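PDB 3F4W: putative hexulose 6 phosphate synthase from Salmonella typhimurium, which adopts the closed eight-stranded parallel barrel of the HUMPS family of TIM-barrel proteins, its function in the cell being assigned only putatively. Local coordinates for residues Asp129-His134 against Ala160-Ala165; Asp115-Val120 against Leu150-Lys155; Lys145-Leu150 against Lys174-Leu179. All blocks are in the same frame, centred on the assembly; numbering follows the deposited sequence.

Contact 1. Residues Asp129-His134 against Ala160-Ala165; sequences DMLAVH and ARIAVA
M130 and R161 run alongside each other into the barrel from neighbouring parallel strands. Each has CG anti to its backbone N (chi1 -177° and -167°) and an extended chain, so M130 SD runs 3.6 Å from R161 CD and M130 CE sits over one face of the guanidinium. An unbranched thioether suits this place, because it can follow the long aliphatic stem of an arginine into the barrel. Farther along the same face alanines let the strands and the facing side chains pack closely: A132 CB meets A163 CB at 3.8 Å, and A165 CB lies 3.6 Å from H134 CD2. The H134 ring turns its edge to A165 O, while D109 accepts a hydrogen bond from its ND1 and NE2 is hydrogen-bonded to a malonate ion. On the outward face V133 and V164 run alongside each other, CG2 to CG2 3.5 Å, and L131 CD1 rests on A160 CB. Five backbone hydrogen bonds join the strands in parallel register; the bond from L131 N to R161 O is 2.9 Å and nearly along the C=O axis. Strands 105-109 and 183-186 flank the pair, and helix 147-156 covers L131, V133 and I162 from outside.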
loop_
_atom_site.group_PDB
_atom_site.type_symbol
_atom_site.label_atom_id
_atom_site.label_comp_id
_atom_site.label_asym_id
_atom_site.label_seq_id
_atom_site.Cartn_x
_atom_site.Cartn_y
_atom_site.Cartn_z
ATOM N N ASP A 129 6.581 8.194 -16.244
ATOM C CA ASP A 129 7.918 8.471 -16.740
ATOM C C ASP A 129 8.891 7.363 -16.353
ATOM O O ASP A 129 9.954 7.217 -16.956
ATOM C CB ASP A 129 8.393 9.784 -16.108
ATOM C CG ASP A 129 9.229 10.611 -17.045
ATOM O OD1 ASP A 129 9.911 10.024 -17.909
ATOM O OD2 ASP A 129 9.202 11.853 -16.918
ATOM N N MET A 130 8.529 6.599 -15.330
ATOM C CA MET A 130 9.408 5.570 -14.794
ATOM C C MET A 130 8.584 4.406 -14.275
ATOM O O MET A 130 7.695 4.589 -13.440
ATOM C CB MET A 130 10.258 6.147 -13.665
ATOM C CG MET A 130 11.275 5.184 -13.080
ATOM S SD MET A 130 12.549 6.071 -12.159
ATOM C CE MET A 130 13.582 4.708 -11.623
ATOM N N LEU A 131 8.884 3.211 -14.769
ATOM C CA LEU A 131 8.103 2.026 -14.442
ATOM C C LEU A 131 9.025 0.941 -13.916
ATOM O O LEU A 131 10.144 0.777 -14.399
ATOM C CB LEU A 131 7.368 1.508 -15.683
ATOM C CG LEU A 131 6.648 2.540 -16.558
ATOM C CD1 LEU A 131 6.206 1.917 -17.882
ATOM C CD2 LEU A 131 5.465 3.169 -15.817
ATOM N N ALA A 132 8.546 0.194 -12.933
ATOM C CA ALA A 132 9.330 -0.883 -12.353
ATOM C C ALA A 132 8.588 -2.183 -12.557
ATOM O O ALA A 132 7.457 -2.326 -12.096
ATOM C CB ALA A 132 9.549 -0.635 -10.867
ATOM N N VAL A 133 9.202 -3.131 -13.254
ATOM C CA VAL A 133 8.634 -4.467 -13.287
ATOM C C VAL A 133 9.037 -5.119 -11.977
ATOM O O VAL A 133 10.164 -4.947 -11.510
ATOM C CB VAL A 133 9.103 -5.308 -14.504
ATOM C CG1 VAL A 133 9.666 -4.413 -15.598
ATOM C CG2 VAL A 133 10.108 -6.361 -14.085
ATOM N N HIS A 134 8.108 -5.841 -11.368
ATOM C CA HIS A 134 8.306 -6.321 -10.013
ATOM C C HIS A 134 7.554 -7.615 -9.742
ATOM O O HIS A 134 6.326 -7.648 -9.754
ATOM C CB HIS A 134 7.859 -5.243 -9.022
ATOM C CG HIS A 134 8.247 -5.524 -7.605
ATOM N ND1 HIS A 134 7.747 -4.803 -6.543
ATOM C CD2 HIS A 134 9.079 -6.451 -7.074
ATOM C CE1 HIS A 134 8.264 -5.266 -5.418
ATOM N NE2 HIS A 134 9.072 -6.268 -5.713
ATOM N N ALA A 160 9.686 5.460 -21.161
ATOM C CA ALA A 160 9.832 5.241 -19.726
ATOM C C ALA A 160 11.208 4.715 -19.318
ATOM O O ALA A 160 11.770 3.832 -19.965
ATOM C CB ALA A 160 8.736 4.306 -19.216
ATOM N N ARG A 161 11.743 5.287 -18.245
ATOM C CA ARG A 161 12.887 4.726 -17.542
ATOM C C ARG A 161 12.380 3.436 -16.904
ATOM O O ARG A 161 11.215 3.361 -16.515
ATOM C CB ARG A 161 13.343 5.713 -16.470
ATOM C CG ARG A 161 14.701 5.440 -15.853
ATOM C CD ARG A 161 15.027 6.489 -14.787
ATOM N NE ARG A 161 16.311 6.230 -14.141
ATOM C CZ ARG A 161 16.707 6.787 -13.001
ATOM N NH1 ARG A 161 15.922 7.643 -12.356
ATOM N NH2 ARG A 161 17.894 6.481 -12.500
ATOM N N ILE A 162 13.230 2.418 -16.808
ATOM C CA ILE A 162 12.773 1.107 -16.346
ATOM C C ILE A 162 13.589 0.564 -15.179
ATOM O O ILE A 162 14.818 0.567 -15.215
ATOM C CB ILE A 162 12.808 0.060 -17.479
ATOM C CG1 ILE A 162 11.985 0.532 -18.681
ATOM C CG2 ILE A 162 12.309 -1.292 -16.975
ATOM C CD1 ILE A 162 10.509 0.719 -18.389
ATOM N N ALA A 163 12.889 0.087 -14.152
ATOM C CA ALA A 163 13.520 -0.594 -13.029
ATOM C C ALA A 163 13.045 -2.041 -12.975
ATOM O O ALA A 163 12.002 -2.381 -13.534
ATOM C CB ALA A 163 13.204 0.124 -11.717
ATOM N N VAL A 164 13.818 -2.900 -12.319
ATOM C CA VAL A 164 13.419 -4.294 -12.166
ATOM C C VAL A 164 13.767 -4.846 -10.782
ATOM O O VAL A 164 14.868 -4.636 -10.267
ATOM C CB VAL A 164 14.005 -5.193 -13.287
ATOM C CG1 VAL A 164 15.523 -5.138 -13.289
ATOM C CG2 VAL A 164 13.509 -6.623 -13.135
ATOM N N ALA A 165 12.803 -5.546 -10.186
ATOM C CA ALA A 165 12.964 -6.127 -8.865
ATOM C C ALA A 165 12.319 -7.504 -8.821
ATOM O O ALA A 165 11.295 -7.741 -9.466
ATOM C CB ALA A 165 12.331 -5.224 -7.812
#

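Contact 2. Residues Asp115-Val120 against Leu150-Lys155; sequences DLPARV and LITMLK
Only van der Waals packing joins helix 116-126 to helix 147-156 here, since no hydrogen bond crosses between D115-V120 and L150-K155. The segment axes approach to 9.7 Å and cross at -42°; V120 and M153, like P117 and T152, meet obliquely. The thioether contacts lie deepest. M153 leaves with CG anti to its backbone N, then bends at chi2 (66°) and chi3 (81°), which swings SD and CE toward the facing helix. V120 CG2, set beside its own backbone N, touches M153 SD at 3.7 Å and CE at 3.8 Å; L116 CD1 reaches the same methyl more loosely, at 4.3 Å. A flexible methionine can bend to lay its sulfur and methyl against a rigid, branched valine. Aliphatic contacts with a threonine form the outer part. T152 has CG2 anti to its backbone N, and this methyl meets P117 CG at 3.8 Å, while L116 CD2 lies 4.2 Å from T152 CB. Proline fits well in this first turn of a helix, where its missing N-H costs no helical bond, and D115 holds the N-cap position before it. With M153 and V120 also resting on L131 of the barrel wall, the chemistry implies an apolar seam that depends on shape rather than on directional bonds.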
loop_
_atom_site.group_PDB
_atom_site.type_symbol
_atom_site.label_atom_id
_atom_site.label_comp_id
_atom_site.label_asym_id
_atom_site.label_seq_id
_atom_site.Cartn_x
_atom_site.Cartn_y
_atom_site.Cartn_z
ATOM N N ASP A 115 -2.306 -7.300 -17.723
ATOM C CA ASP A 115 -2.030 -7.045 -19.134
ATOM C C ASP A 115 -0.946 -5.983 -19.272
ATOM O O ASP A 115 -1.234 -4.800 -19.436
ATOM C CB ASP A 115 -3.305 -6.610 -19.861
ATOM C CG ASP A 115 -3.148 -6.609 -21.376
ATOM O OD1 ASP A 115 -2.003 -6.739 -21.867
ATOM O OD2 ASP A 115 -4.178 -6.473 -22.075
ATOM N N LEU A 116 0.305 -6.425 -19.207
ATOM C CA LEU A 116 1.448 -5.521 -19.181
ATOM C C LEU A 116 1.509 -4.561 -20.378
ATOM O O LEU A 116 1.593 -3.349 -20.191
ATOM C CB LEU A 116 2.743 -6.325 -19.042
ATOM C CG LEU A 116 3.995 -5.613 -18.525
ATOM C CD1 LEU A 116 3.669 -4.716 -17.341
ATOM C CD2 LEU A 116 5.047 -6.641 -18.145
ATOM N N PRO A 117 1.458 -5.090 -21.614
ATOM C CA PRO A 117 1.553 -4.179 -22.761
ATOM C C PRO A 117 0.454 -3.110 -22.787
ATOM O O PRO A 117 0.752 -1.936 -22.992
ATOM C CB PRO A 117 1.426 -5.117 -23.968
ATOM C CG PRO A 117 1.883 -6.444 -23.462
ATOM C CD PRO A 117 1.419 -6.502 -22.035
ATOM N N ALA A 118 -0.796 -3.510 -22.581
ATOM C CA ALA A 118 -1.898 -2.555 -22.576
ATOM C C ALA A 118 -1.723 -1.510 -21.475
ATOM O O ALA A 118 -1.968 -0.321 -21.686
ATOM C CB ALA A 118 -3.231 -3.276 -22.425
ATOM N N ARG A 119 -1.283 -1.957 -20.303
ATOM C CA ARG A 119 -1.154 -1.071 -19.150
ATOM C C ARG A 119 -0.013 -0.076 -19.355
ATOM O O ARG A 119 -0.133 1.107 -19.020
ATOM C CB ARG A 119 -0.936 -1.892 -17.873
ATOM C CG ARG A 119 -1.207 -1.131 -16.588
ATOM C CD ARG A 119 -2.643 -0.634 -16.549
ATOM N NE ARG A 119 -2.911 0.140 -15.341
ATOM C CZ ARG A 119 -4.000 0.874 -15.150
ATOM N NH1 ARG A 119 -4.932 0.945 -16.090
ATOM N NH2 ARG A 119 -4.153 1.550 -14.023
ATOM N N VAL A 120 1.097 -0.558 -19.905
ATOM C CA VAL A 120 2.234 0.306 -20.200
ATOM C C VAL A 120 1.855 1.406 -21.187
ATOM O O VAL A 120 2.205 2.568 -20.993
ATOM C CB VAL A 120 3.431 -0.494 -20.743
ATOM C CG1 VAL A 120 4.531 0.446 -21.208
ATOM C CG2 VAL A 120 3.959 -1.440 -19.673
ATOM N N LEU A 150 10.146 -8.306 -17.560
ATOM C CA LEU A 150 11.107 -7.298 -17.999
ATOM C C LEU A 150 11.272 -7.329 -19.518
ATOM O O LEU A 150 11.384 -6.285 -20.160
ATOM C CB LEU A 150 12.466 -7.487 -17.319
ATOM C CG LEU A 150 13.539 -6.462 -17.700
ATOM C CD1 LEU A 150 13.063 -5.048 -17.404
ATOM C CD2 LEU A 150 14.840 -6.739 -16.973
ATOM N N ILE A 151 11.284 -8.532 -20.083
ATOM C CA ILE A 151 11.390 -8.703 -21.529
ATOM C C ILE A 151 10.231 -8.022 -22.252
ATOM O O ILE A 151 10.435 -7.278 -23.209
ATOM C CB ILE A 151 11.433 -10.191 -21.913
ATOM C CG1 ILE A 151 12.714 -10.836 -21.382
ATOM C CG2 ILE A 151 11.319 -10.357 -23.424
ATOM C CD1 ILE A 151 12.751 -12.339 -21.546
ATOM N N THR A 152 9.012 -8.268 -21.788
ATOM C CA THR A 152 7.848 -7.612 -22.369
ATOM C C THR A 152 7.918 -6.101 -22.189
ATOM O O THR A 152 7.681 -5.342 -23.128
ATOM C CB THR A 152 6.544 -8.136 -21.762
ATOM O OG1 THR A 152 6.407 -9.526 -22.073
ATOM C CG2 THR A 152 5.353 -7.374 -22.323
ATOM N N MET A 153 8.249 -5.665 -20.978
ATOM C CA MET A 153 8.365 -4.241 -20.699
ATOM C C MET A 153 9.306 -3.550 -21.685
ATOM O O MET A 153 8.972 -2.510 -22.250
ATOM C CB MET A 153 8.844 -4.005 -19.263
ATOM C CG MET A 153 9.135 -2.549 -18.961
ATOM S SD MET A 153 7.645 -1.538 -19.001
ATOM C CE MET A 153 6.968 -1.888 -17.378
ATOM N N LEU A 154 10.483 -4.131 -21.889
ATOM C CA LEU A 154 11.486 -3.531 -22.766
ATOM C C LEU A 154 11.046 -3.474 -24.230
ATOM O O LEU A 154 11.485 -2.605 -24.986
ATOM C CB LEU A 154 12.822 -4.268 -22.634
ATOM C CG LEU A 154 13.507 -4.091 -21.280
ATOM C CD1 LEU A 154 14.769 -4.936 -21.177
ATOM C CD2 LEU A 154 13.812 -2.621 -21.043
ATOM N N LYS A 155 10.175 -4.396 -24.624
ATOM C CA LYS A 155 9.662 -4.417 -25.989
ATOM C C LYS A 155 8.549 -3.388 -26.191
ATOM O O LYS A 155 8.408 -2.821 -27.273
ATOM C CB LYS A 155 9.153 -5.812 -26.349
ATOM C CG LYS A 155 10.199 -6.906 -26.229
ATOM C CD LYS A 155 9.587 -8.278 -26.467
ATOM C CE LYS A 155 9.367 -8.537 -27.947
ATOM N NZ LYS A 155 10.652 -8.791 -28.645
#

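Contact 3. Residues Lys145-Leu150 against Lys174-Leu179; sequences KPIDDL and KDYALL
Two helices on the outer layer of a TIM barrel meet here: the start of helix 147-156, which precedes strand 161-165, and helix 173-177, which follows that strand. Y176 carries most of the contact. Its CG stands anti to the carbonyl carbon (chi1 -67°), and its ring reaches across to the opposing segment. I147 covers one ring face: CD1 lies 4.1 Å from the ring centroid, only 14° off the normal, in a CH-pi contact, while I147 CB approaches Y176 CE1 to 3.6 Å. The extended isoleucine, with CG1 anti to its backbone N (chi1 -156°), brings that terminal methyl over the ring and next to the CB of D175. At the ring edge and in its plane sits L150 CD2, 3.8 Å from Y176 CD1. The phenol tip ends against P146, whose CD comes to 3.1 Å from Y176 OH, the two side chains crossing at about a right angle. Aromatic breadth suits this place, since one flat ring can meet three aliphatic neighbours. L179 extends the apolar patch: its CD1 is 4.0 Å from both I147 CG1 and L150 CD2, and the L179 and L150 side chains pass antiparallel to each other. The ring also rests on V164 of the barrel wall. Such lateral packing of successive outer helices over the intervening parallel strand is typical of the helical layer round a TIM barrel.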
loop_
_atom_site.group_PDB
_atom_site.type_symbol
_atom_site.label_atom_id
_atom_site.label_comp_id
_atom_site.label_asym_id
_atom_site.label_seq_id
_atom_site.Cartn_x
_atom_site.Cartn_y
_atom_site.Cartn_z
ATOM N N LYS A 145 9.901 -15.334 -11.155
ATOM C CA LYS A 145 10.945 -14.339 -11.370
ATOM C C LYS A 145 10.486 -13.262 -12.350
ATOM O O LYS A 145 9.584 -13.494 -13.151
ATOM C CB LYS A 145 12.244 -15.005 -11.831
ATOM C CG LYS A 145 12.102 -15.896 -13.045
ATOM C CD LYS A 145 13.387 -16.683 -13.296
ATOM C CE LYS A 145 13.360 -17.391 -14.648
ATOM N NZ LYS A 145 14.652 -18.078 -14.947
ATOM N N PRO A 146 11.105 -12.073 -12.278
ATOM C CA PRO A 146 10.653 -10.897 -13.034
ATOM C C PRO A 146 11.105 -10.857 -14.491
ATOM O O PRO A 146 10.582 -10.047 -15.252
ATOM C CB PRO A 146 11.306 -9.723 -12.289
ATOM C CG PRO A 146 12.052 -10.315 -11.130
ATOM C CD PRO A 146 12.243 -11.758 -11.405
ATOM N N ILE A 147 12.051 -11.705 -14.878
ATOM C CA ILE A 147 12.689 -11.550 -16.185
ATOM C C ILE A 147 11.723 -11.581 -17.379
ATOM O O ILE A 147 11.875 -10.796 -18.318
ATOM C CB ILE A 147 13.867 -12.537 -16.382
ATOM C CG1 ILE A 147 14.847 -11.982 -17.421
ATOM C CG2 ILE A 147 13.360 -13.927 -16.746
ATOM C CD1 ILE A 147 16.253 -12.508 -17.270
ATOM N N ASP A 148 10.723 -12.458 -17.346
ATOM C CA ASP A 148 9.772 -12.524 -18.452
ATOM C C ASP A 148 9.025 -11.201 -18.576
ATOM O O ASP A 148 8.835 -10.690 -19.680
ATOM C CB ASP A 148 8.789 -13.688 -18.294
ATOM C CG ASP A 148 8.147 -14.100 -19.618
ATOM O OD1 ASP A 148 8.386 -13.426 -20.641
ATOM O OD2 ASP A 148 7.408 -15.105 -19.638
ATOM N N ASP A 149 8.615 -10.640 -17.442
ATOM C CA ASP A 149 7.939 -9.345 -17.447
ATOM C C ASP A 149 8.866 -8.221 -17.913
ATOM O O ASP A 149 8.430 -7.293 -18.590
ATOM C CB ASP A 149 7.337 -9.028 -16.071
ATOM C CG ASP A 149 6.040 -9.784 -15.810
ATOM O OD1 ASP A 149 5.504 -10.406 -16.753
ATOM O OD2 ASP A 149 5.549 -9.750 -14.663
ATOM N N LEU A 150 10.146 -8.306 -17.560
ATOM C CA LEU A 150 11.107 -7.298 -17.999
ATOM C C LEU A 150 11.272 -7.329 -19.518
ATOM O O LEU A 150 11.384 -6.285 -20.160
ATOM C CB LEU A 150 12.466 -7.487 -17.319
ATOM C CG LEU A 150 13.539 -6.462 -17.700
ATOM C CD1 LEU A 150 13.063 -5.048 -17.404
ATOM C CD2 LEU A 150 14.840 -6.739 -16.973
ATOM N N LYS A 174 23.547 -10.603 -13.758
ATOM C CA LYS A 174 24.023 -10.442 -15.129
ATOM C C LYS A 174 22.922 -10.663 -16.172
ATOM O O LYS A 174 22.851 -9.947 -17.172
ATOM C CB LYS A 174 25.219 -11.351 -15.414
ATOM C CG LYS A 174 25.903 -11.043 -16.738
ATOM C CD LYS A 174 26.904 -12.123 -17.103
ATOM C CE LYS A 174 27.478 -11.899 -18.488
ATOM N NZ LYS A 174 28.322 -13.051 -18.919
ATOM N N ASP A 175 22.068 -11.655 -15.942
ATOM C CA ASP A 175 20.938 -11.913 -16.836
ATOM C C ASP A 175 20.142 -10.637 -17.071
ATOM O O ASP A 175 19.720 -10.347 -18.188
ATOM C CB ASP A 175 20.013 -12.980 -16.249
ATOM C CG ASP A 175 20.695 -14.326 -16.091
ATOM O OD1 ASP A 175 20.147 -15.197 -15.380
ATOM O OD2 ASP A 175 21.780 -14.515 -16.678
ATOM N N TYR A 176 19.939 -9.876 -16.002
ATOM C CA TYR A 176 19.123 -8.669 -16.053
ATOM C C TYR A 176 19.883 -7.486 -16.624
ATOM O O TYR A 176 19.337 -6.716 -17.413
ATOM C CB TYR A 176 18.580 -8.340 -14.660
ATOM C CG TYR A 176 17.583 -9.369 -14.185
ATOM C CD1 TYR A 176 16.234 -9.256 -14.508
ATOM C CD2 TYR A 176 17.993 -10.472 -13.449
ATOM C CE1 TYR A 176 15.319 -10.206 -14.093
ATOM C CE2 TYR A 176 17.087 -11.427 -13.031
ATOM C CZ TYR A 176 15.751 -11.289 -13.356
ATOM O OH TYR A 176 14.847 -12.240 -12.943
ATOM N N ALA A 177 21.141 -7.345 -16.221
ATOM C CA ALA A 177 21.963 -6.232 -16.667
ATOM C C ALA A 177 22.088 -6.230 -18.185
ATOM O O ALA A 177 22.025 -5.177 -18.823
ATOM C CB ALA A 177 23.340 -6.297 -16.020
ATOM N N LEU A 178 22.258 -7.419 -18.756
ATOM C CA LEU A 178 22.401 -7.573 -20.205
ATOM C C LEU A 178 21.226 -6.997 -20.980
ATOM O O LEU A 178 21.375 -6.604 -22.135
ATOM C CB LEU A 178 22.580 -9.046 -20.579
ATOM C CG LEU A 178 23.977 -9.638 -20.378
ATOM C CD1 LEU A 178 23.932 -11.159 -20.363
ATOM C CD2 LEU A 178 24.929 -9.131 -21.453
ATOM N N LEU A 179 20.058 -6.953 -20.347
ATOM C CA LEU A 179 18.859 -6.450 -21.008
ATOM C C LEU A 179 18.805 -4.927 -20.973
ATOM O O LEU A 179 18.078 -4.300 -21.744
ATOM C CB LEU A 179 17.602 -7.051 -20.377
ATOM C CG LEU A 179 17.447 -8.559 -20.581
ATOM C CD1 LEU A 179 16.283 -9.119 -19.776
ATOM C CD2 LEU A 179 17.276 -8.872 -22.059
#

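Contacts 2 and 3 both use helix 147-156, which packs on the outward face of the strand pair of contact 1. M153 joins contact 1 to contact 2: its CG lies 3.6 Å from I162 CD1 and its CE 3.8 Å from L131 CB. L150, in the segments of both contacts 2 and 3 but packing across only in contact 3, places its CD1 3.9 Å from I162 CG2. P146 of contact 3 brings CG to 3.2 Å from A165 O of contact 1, their centres about 12 Å apart. The malonate ion, probably from the crystallisation liquor, lies about 3 Å from the H134 side chain, at the C-terminal strand ends, where TIM barrels generally carry their active sites.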